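(R)-2-hydroxyglutaryl-CoA dehydratase activating ATPase (Acidaminococcus fermentans, PDB 1HUX) activates the (R)-2-hydroxyglutaryl-CoA dehydratase of glutamate fermentation by ATP-dependent electron transfer, working as a homodimer that holds one [4Fe-4S] cluster. Local coordinates at residues Ser91-Pro95 / Ile236-Pro240; Val97-Ile103 / Val209-Thr215. All coordinates share one frame. Numbering follows the deposited sequence.

Interaction 1. Residues Ser91-Pro95 / Ile236-Pro240; sequences SFIWP and IKTSP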
ATOM      1  N   SER A  91     -21.605   4.903  22.749  1.00 15.32           N
ATOM      2  CA  SER A  91     -22.933   5.030  23.342  1.00 15.32           C
ATOM      3  C   SER A  91     -22.936   5.811  24.628  1.00 15.32           C
ATOM      4  O   SER A  91     -23.896   6.521  24.921  1.00 15.32           O
ATOM      5  CB  SER A  91     -23.546   3.662  23.576  1.00 35.60           C
ATOM      6  OG  SER A  91     -23.874   3.065  22.333  1.00 35.60           O
ATOM      7  N   PHE A  92     -21.852   5.695  25.385  1.00 21.26           N
ATOM      8  CA  PHE A  92     -21.728   6.417  26.643  1.00 21.26           C
ATOM      9  C   PHE A  92     -21.534   7.907  26.364  1.00 21.26           C
ATOM     10  O   PHE A  92     -22.022   8.753  27.105  1.00 21.26           O
ATOM     11  CB  PHE A  92     -20.532   5.876  27.440  1.00 27.07           C
ATOM     12  CG  PHE A  92     -20.331   6.551  28.775  1.00 27.07           C
ATOM     13  CD1 PHE A  92     -20.945   6.055  29.927  1.00 27.07           C
ATOM     14  CD2 PHE A  92     -19.566   7.715  28.871  1.00 27.07           C
ATOM     15  CE1 PHE A  92     -20.805   6.714  31.159  1.00 27.07           C
ATOM     16  CE2 PHE A  92     -19.419   8.382  30.093  1.00 27.07           C
ATOM     17  CZ  PHE A  92     -20.042   7.880  31.241  1.00 27.07           C
ATOM     18  N   ILE A  93     -20.828   8.220  25.283  1.00 21.87           N
ATOM     19  CA  ILE A  93     -20.566   9.617  24.939  1.00 21.87           C
ATOM     20  C   ILE A  93     -21.703  10.231  24.107  1.00 21.87           C
ATOM     21  O   ILE A  93     -22.117  11.379  24.327  1.00 21.87           O
ATOM     22  CB  ILE A  93     -19.250   9.755  24.128  1.00 11.86           C
ATOM     23  CG1 ILE A  93     -18.140   8.924  24.760  1.00 11.86           C
ATOM     24  CG2 ILE A  93     -18.826  11.203  24.071  1.00 11.86           C
ATOM     25  CD1 ILE A  93     -16.893   8.886  23.906  1.00 11.86           C
ATOM     26  N   TRP A  94     -22.186   9.466  23.133  1.00 27.81           N
ATOM     27  CA  TRP A  94     -23.263   9.931  22.267  1.00 27.81           C
ATOM     28  C   TRP A  94     -24.348   8.871  22.260  1.00 27.81           C
ATOM     29  O   TRP A  94     -24.206   7.826  21.619  1.00 27.81           O
ATOM     30  CB  TRP A  94     -22.742  10.132  20.847  1.00 10.23           C
ATOM     31  CG  TRP A  94     -21.587  11.087  20.723  1.00 10.23           C
ATOM     32  CD1 TRP A  94     -21.641  12.457  20.770  1.00 10.23           C
ATOM     33  CD2 TRP A  94     -20.214  10.743  20.498  1.00 10.23           C
ATOM     34  NE1 TRP A  94     -20.379  12.986  20.582  1.00 10.23           N
ATOM     35  CE2 TRP A  94     -19.486  11.958  20.412  1.00 10.23           C
ATOM     36  CE3 TRP A  94     -19.526   9.528  20.358  1.00 10.23           C
ATOM     37  CZ2 TRP A  94     -18.105  11.994  20.191  1.00 10.23           C
ATOM     38  CZ3 TRP A  94     -18.146   9.561  20.138  1.00 10.23           C
ATOM     39  CH2 TRP A  94     -17.453  10.791  20.057  1.00 10.23           C
ATOM     40  N   PRO A  95     -25.446   9.132  22.980  1.00 20.55           N
ATOM     41  CA  PRO A  95     -26.589   8.214  23.085  1.00 20.55           C
ATOM     42  C   PRO A  95     -27.192   7.770  21.752  1.00 20.55           C
ATOM     43  O   PRO A  95     -27.595   6.620  21.598  1.00 20.55           O
ATOM     44  CB  PRO A  95     -27.586   9.002  23.924  1.00 16.88           C
ATOM     45  CG  PRO A  95     -26.693   9.900  24.763  1.00 16.88           C
ATOM     46  CD  PRO A  95     -25.667  10.353  23.777  1.00 16.88           C
ATOM     47  N   ILE A 236     -20.287  14.742  11.492  1.00 24.56           N
ATOM     48  CA  ILE A 236     -19.420  13.742  12.099  1.00 24.56           C
ATOM     49  C   ILE A 236     -19.048  14.339  13.456  1.00 24.56           C
ATOM     50  O   ILE A 236     -18.444  15.415  13.533  1.00 24.56           O
ATOM     51  CB  ILE A 236     -18.132  13.490  11.292  1.00 15.31           C
ATOM     52  CG1 ILE A 236     -18.467  13.030   9.863  1.00 15.31           C
ATOM     53  CG2 ILE A 236     -17.297  12.422  11.992  1.00 15.31           C
ATOM     54  CD1 ILE A 236     -19.121  11.651   9.757  1.00 15.31           C
ATOM     55  N   LYS A 237     -19.443  13.654  14.525  1.00 28.88           N
ATOM     56  CA  LYS A 237     -19.169  14.118  15.877  1.00 28.88           C
ATOM     57  C   LYS A 237     -17.883  13.523  16.418  1.00 28.88           C
ATOM     58  O   LYS A 237     -17.396  12.491  15.935  1.00 28.88           O
ATOM     59  CB  LYS A 237     -20.327  13.749  16.805  1.00 30.97           C
ATOM     60  CG  LYS A 237     -21.678  14.177  16.281  1.00 30.97           C
ATOM     61  CD  LYS A 237     -22.746  14.096  17.350  1.00 30.97           C
ATOM     62  CE  LYS A 237     -24.027  14.729  16.854  1.00 30.97           C
ATOM     63  NZ  LYS A 237     -24.997  14.974  17.952  1.00 30.97           N
ATOM     64  N   THR A 238     -17.335  14.200  17.419  1.00 20.93           N
ATOM     65  CA  THR A 238     -16.109  13.756  18.068  1.00 20.93           C
ATOM     66  C   THR A 238     -15.947  14.578  19.345  1.00 20.93           C
ATOM     67  O   THR A 238     -16.493  15.679  19.457  1.00 20.93           O
ATOM     68  CB  THR A 238     -14.882  13.947  17.137  1.00 26.43           C
ATOM     69  OG1 THR A 238     -13.740  13.261  17.677  1.00 26.43           O
ATOM     70  CG2 THR A 238     -14.581  15.438  16.954  1.00 26.43           C
ATOM     71  N   SER A 239     -15.227  14.023  20.318  1.00 14.52           N
ATOM     72  CA  SER A 239     -14.985  14.715  21.585  1.00 14.52           C
ATOM     73  C   SER A 239     -13.551  14.431  22.000  1.00 14.52           C
ATOM     74  O   SER A 239     -12.887  13.564  21.421  1.00 14.52           O
ATOM     75  CB  SER A 239     -15.942  14.222  22.686  1.00 29.76           C
ATOM     76  OG  SER A 239     -15.398  13.111  23.387  1.00 29.76           O
ATOM     77  N   PRO A 240     -13.057  15.159  23.014  1.00 17.05           N
ATOM     78  CA  PRO A 240     -11.689  14.997  23.523  1.00 17.05           C
ATOM     79  C   PRO A 240     -11.358  13.533  23.839  1.00 17.05           C
ATOM     80  O   PRO A 240     -10.254  13.038  23.550  1.00 17.05           O
ATOM     81  CB  PRO A 240     -11.694  15.871  24.767  1.00 19.18           C
ATOM     82  CG  PRO A 240     -12.651  16.987  24.387  1.00 19.18           C
ATOM     83  CD  PRO A 240     -13.775  16.220  23.747  1.00 19.18           C
TER
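The end of helix 82-93 meets the outermost strand, within this chain, of one of the two five-stranded sheets of the actin fold. The contact rests on one large side chain, the indole of Trp94, the first residue to leave the helical conformation. Its CA-to-CB bond points toward 236-240, and a chi1 of m sends the ring system across to that backbone. Along the second segment, Ile236 faces elsewhere, packing on Val212, Met214 and Arg225. Lys237 follows, its side chain starting toward the indole: CB lies 4.3 Å from the centroid of the Trp94 five-membered ring, 28° off the normal, an off-centre CH-pi contact, and 3.9 Å from Trp94 NE1. The rest of the lysine chain leads away in a nearly extended form, and its ammonium forms a salt bridge with Asp211. At Thr238 the side chain turns away, so its backbone is what the tryptophan meets, with CA 3.4 Å from Trp94 CZ2. Ser239 then presents its amide to the ring edge, N lying 3.5 Å from Trp94 CZ2, while its CB is 4.0 Å from the same carbon. Ser239 OG, weakly hydrogen-bonded to Leu241 N, lies 4.0 Å from CG2 of Ile93, whose side chain also packs on Leu248 of helix 245-257. No hydrogen bond joins the two segments, and they bury only 200 Å² in all. Adhesion here is therefore van der Waals and CH-pi contact between an indole and residues 237-239, while the polar ends of Lys237 and Ser239 find their partners outside the contact.

Interaction 2. Residues Val97-Ile103 / Val209-Thr215; sequences VHTVIDI and VKDVVMT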
ATOM      1  N   VAL A  97     -25.703   7.386  18.799  1.00 27.36           N
ATOM      2  CA  VAL A  97     -24.775   6.856  17.816  1.00 27.36           C
ATOM      3  C   VAL A  97     -25.420   5.662  17.158  1.00 27.36           C
ATOM      4  O   VAL A  97     -26.252   4.986  17.759  1.00 27.36           O
ATOM      5  CB  VAL A  97     -23.447   6.367  18.448  1.00 27.19           C
ATOM      6  CG1 VAL A  97     -22.676   7.534  18.976  1.00 27.19           C
ATOM      7  CG2 VAL A  97     -23.724   5.358  19.562  1.00 27.19           C
ATOM      8  N   HIS A  98     -25.030   5.410  15.918  1.00 15.32           N
ATOM      9  CA  HIS A  98     -25.533   4.264  15.170  1.00 15.32           C
ATOM     10  C   HIS A  98     -24.423   3.844  14.238  1.00 15.32           C
ATOM     11  O   HIS A  98     -24.371   2.706  13.768  1.00 15.32           O
ATOM     12  CB  HIS A  98     -26.786   4.646  14.395  1.00 25.36           C
ATOM     13  CG  HIS A  98     -28.023   4.692  15.244  1.00 25.36           C
ATOM     14  ND1 HIS A  98     -28.562   3.567  15.840  1.00 25.36           N
ATOM     15  CD2 HIS A  98     -28.828   5.725  15.593  1.00 25.36           C
ATOM     16  CE1 HIS A  98     -29.645   3.909  16.514  1.00 25.36           C
ATOM     17  NE2 HIS A  98     -29.830   5.213  16.380  1.00 25.36           N
ATOM     18  N   THR A  99     -23.515   4.787  14.011  1.00 19.25           N
ATOM     19  CA  THR A  99     -22.368   4.561  13.149  1.00 19.25           C
ATOM     20  C   THR A  99     -21.125   5.173  13.784  1.00 19.25           C
ATOM     21  O   THR A  99     -21.094   6.366  14.128  1.00 19.25           O
ATOM     22  CB  THR A  99     -22.592   5.174  11.723  1.00 20.96           C
ATOM     23  OG1 THR A  99     -23.664   4.483  11.059  1.00 20.96           O
ATOM     24  CG2 THR A  99     -21.329   5.042  10.885  1.00 20.96           C
ATOM     25  N   VAL A 100     -20.101   4.337  13.933  1.00 11.99           N
ATOM     26  CA  VAL A 100     -18.841   4.757  14.537  1.00 11.99           C
ATOM     27  C   VAL A 100     -17.668   4.556  13.591  1.00 11.99           C
ATOM     28  O   VAL A 100     -17.370   3.436  13.166  1.00 11.99           O
ATOM     29  CB  VAL A 100     -18.533   3.960  15.855  1.00 15.38           C
ATOM     30  CG1 VAL A 100     -17.182   4.368  16.392  1.00 15.38           C
ATOM     31  CG2 VAL A 100     -19.595   4.229  16.928  1.00 15.38           C
ATOM     32  N   ILE A 101     -17.000   5.650  13.261  1.00 12.09           N
ATOM     33  CA  ILE A 101     -15.831   5.572  12.401  1.00 12.09           C
ATOM     34  C   ILE A 101     -14.594   5.647  13.293  1.00 12.09           C
ATOM     35  O   ILE A 101     -14.344   6.686  13.900  1.00 12.09           O
ATOM     36  CB  ILE A 101     -15.793   6.740  11.413  1.00 15.49           C
ATOM     37  CG1 ILE A 101     -17.041   6.703  10.541  1.00 15.49           C
ATOM     38  CG2 ILE A 101     -14.549   6.645  10.547  1.00 15.49           C
ATOM     39  CD1 ILE A 101     -17.134   7.856   9.577  1.00 15.49           C
ATOM     40  N   ASP A 102     -13.837   4.553  13.376  1.00 10.23           N
ATOM     41  CA  ASP A 102     -12.639   4.512  14.217  1.00 10.23           C
ATOM     42  C   ASP A 102     -11.347   4.361  13.440  1.00 10.23           C
ATOM     43  O   ASP A 102     -11.042   3.275  12.924  1.00 10.23           O
ATOM     44  CB  ASP A 102     -12.729   3.360  15.231  1.00 29.55           C
ATOM     45  CG  ASP A 102     -11.420   3.135  15.990  1.00 29.55           C
ATOM     46  OD1 ASP A 102     -10.867   2.013  15.907  1.00 29.55           O
ATOM     47  OD2 ASP A 102     -10.953   4.085  16.665  1.00 29.55           O
ATOM     48  N   ILE A 103     -10.576   5.443  13.369  1.00 21.58           N
ATOM     49  CA  ILE A 103      -9.306   5.402  12.649  1.00 21.58           C
ATOM     50  C   ILE A 103      -8.167   5.415  13.649  1.00 21.58           C
ATOM     51  O   ILE A 103      -8.037   6.350  14.447  1.00 21.58           O
ATOM     52  CB  ILE A 103      -9.112   6.631  11.690  1.00 10.49           C
ATOM     53  CG1 ILE A 103     -10.281   6.742  10.705  1.00 10.49           C
ATOM     54  CG2 ILE A 103      -7.815   6.466  10.894  1.00 10.49           C
ATOM     55  CD1 ILE A 103     -10.201   7.962   9.788  1.00 10.49           C
ATOM     56  N   VAL A 209     -25.386   5.592   9.131  1.00 25.10           N
ATOM     57  CA  VAL A 209     -26.629   5.879   9.790  1.00 25.10           C
ATOM     58  C   VAL A 209     -26.488   7.175  10.558  1.00 25.10           C
ATOM     59  O   VAL A 209     -25.402   7.699  10.755  1.00 25.10           O
ATOM     60  CB  VAL A 209     -27.027   4.769  10.782  1.00 10.23           C
ATOM     61  CG1 VAL A 209     -28.343   5.154  11.493  1.00 10.23           C
ATOM     62  CG2 VAL A 209     -27.186   3.472  10.019  1.00 10.23           C
ATOM     63  N   LYS A 210     -27.630   7.654  10.995  1.00 47.41           N
ATOM     64  CA  LYS A 210     -27.752   8.843  11.768  1.00 47.41           C
ATOM     65  C   LYS A 210     -26.870   8.861  12.982  1.00 47.41           C
ATOM     66  O   LYS A 210     -26.684   7.868  13.650  1.00 47.41           O
ATOM     67  CB  LYS A 210     -29.198   8.985  12.174  1.00 54.44           C
ATOM     68  CG  LYS A 210     -29.702  10.304  11.704  1.00 54.44           C
ATOM     69  CD  LYS A 210     -31.215  10.464  11.715  1.00 54.44           C
ATOM     70  CE  LYS A 210     -31.424  11.878  11.190  1.00 54.44           C
ATOM     71  NZ  LYS A 210     -32.873  12.259  11.104  1.00 54.44           N
ATOM     72  N   ASP A 211     -26.334  10.047  13.249  1.00 16.68           N
ATOM     73  CA  ASP A 211     -25.428  10.291  14.368  1.00 16.68           C
ATOM     74  C   ASP A 211     -24.158   9.477  14.253  1.00 16.68           C
ATOM     75  O   ASP A 211     -23.934   8.471  14.919  1.00 16.68           O
ATOM     76  CB  ASP A 211     -26.155  10.072  15.686  1.00 41.30           C
ATOM     77  CG  ASP A 211     -26.578  11.369  16.319  1.00 41.30           C
ATOM     78  OD1 ASP A 211     -25.661  12.144  16.661  1.00 41.30           O
ATOM     79  OD2 ASP A 211     -27.788  11.651  16.423  1.00 41.30           O
ATOM     80  N   VAL A 212     -23.323   9.928  13.312  1.00 18.26           N
ATOM     81  CA  VAL A 212     -22.043   9.347  13.017  1.00 18.26           C
ATOM     82  C   VAL A 212     -21.018   9.973  13.947  1.00 18.26           C
ATOM     83  O   VAL A 212     -21.017  11.185  14.139  1.00 18.26           O
ATOM     84  CB  VAL A 212     -21.631   9.640  11.546  1.00 21.43           C
ATOM     85  CG1 VAL A 212     -20.324   8.868  11.212  1.00 21.43           C
ATOM     86  CG2 VAL A 212     -22.713   9.230  10.607  1.00 21.43           C
ATOM     87  N   VAL A 213     -20.159   9.155  14.534  1.00 14.24           N
ATOM     88  CA  VAL A 213     -19.114   9.693  15.415  1.00 14.24           C
ATOM     89  C   VAL A 213     -17.757   9.138  15.022  1.00 14.24           C
ATOM     90  O   VAL A 213     -17.633   7.966  14.630  1.00 14.24           O
ATOM     91  CB  VAL A 213     -19.357   9.339  16.889  1.00 11.63           C
ATOM     92  CG1 VAL A 213     -20.659   9.956  17.343  1.00 11.63           C
ATOM     93  CG2 VAL A 213     -19.392   7.838  17.046  1.00 11.63           C
ATOM     94  N   MET A 214     -16.744   9.993  15.091  1.00 17.14           N
ATOM     95  CA  MET A 214     -15.400   9.573  14.750  1.00 17.14           C
ATOM     96  C   MET A 214     -14.624   9.309  16.044  1.00 17.14           C
ATOM     97  O   MET A 214     -14.643  10.101  16.997  1.00 17.14           O
ATOM     98  CB  MET A 214     -14.726  10.641  13.894  1.00 21.74           C
ATOM     99  CG  MET A 214     -13.335  10.269  13.478  1.00 21.74           C
ATOM    100  SD  MET A 214     -12.638  11.502  12.412  1.00 21.74           S
ATOM    101  CE  MET A 214     -11.627  10.410  11.319  1.00 21.74           C
ATOM    102  N   THR A 215     -13.959   8.164  16.052  1.00 22.42           N
ATOM    103  CA  THR A 215     -13.190   7.681  17.182  1.00 22.42           C
ATOM    104  C   THR A 215     -11.770   7.299  16.794  1.00 22.42           C
ATOM    105  O   THR A 215     -11.489   7.003  15.632  1.00 22.42           O
ATOM    106  CB  THR A 215     -13.902   6.473  17.775  1.00 20.26           C
ATOM    107  OG1 THR A 215     -14.939   6.945  18.630  1.00 20.26           O
ATOM    108  CG2 THR A 215     -12.962   5.593  18.532  1.00 20.26           C
TER
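Two parallel strands, 99-103 and 212-215, lie side by side in a mixed sheet of the actin-type ATPase fold, their axes 4.5 Å apart at closest and 20° from parallel. Backbone hydrogen bonds pass in both directions, as parallel pairing requires. Val213 N donates to Thr99 O (3.0 Å) and Ile101 N to Val213 O (2.8 Å); Thr215 N then donates to Ile101 O (2.6 Å) and Ile103 N to Thr215 O (2.9 Å). The intervening residues Val100 and Asp102 turn their backbone bonds to Ile111 and Lys109 of strand 107-114, while Val212 and Met214 bond to Lys237 on the other flank. At the start of the pair, His98 N makes a weak bond to Asp211 O (3.4 Å), and the Thr99 side chain accepts at OG1 from Val209 N (2.8 Å). Other polar side chains find partners beyond the two segments: His98 ND1 is hydrogen-bonded to Val113 O, Asp102 OD1 and Asp211 OD1 form salt bridges with Lys109 and Lys237, and Thr215 OG1 is hydrogen-bonded to Asn245 OD1. One face of the pair carries Val100 and Val213, with CG2 of each 3.6 Å apart, near helix 82-93. On the face bearing Ile101, Val212 and Met214, packed against helix 222-232, Ile101 CD1 approaches Val212 CG1 to 3.7 Å. At the far end, Ile103 CD1 touches Met214 CE at 3.2 Å.

Overall arrangement
Interactions 1 and 2 reach the same sheet through neighbouring strands, 236-237 and 212-215, with their centres 8 Å apart, and interaction 2 is nested within the chain loop that interaction 1 closes. Strand 236-237 extends the sheet beyond 212-215, with probable hydrogen bonds from Lys237 N to Val212 O (3.0 Å) and Met214 N to Lys237 O (2.7 Å). Trp94, on the short link from helix 82-93 to strand 99-104, also packs on this pair, its CE3 lying 3.2 Å from Val213 CG1. The nucleotide site lies toward the C-terminal ends of these strands: the side chains of Asp102 and Thr238 are about 5 and 11 Å from bound ADP, and that of Thr215 about 7 Å from that of ATP-binding Gln243.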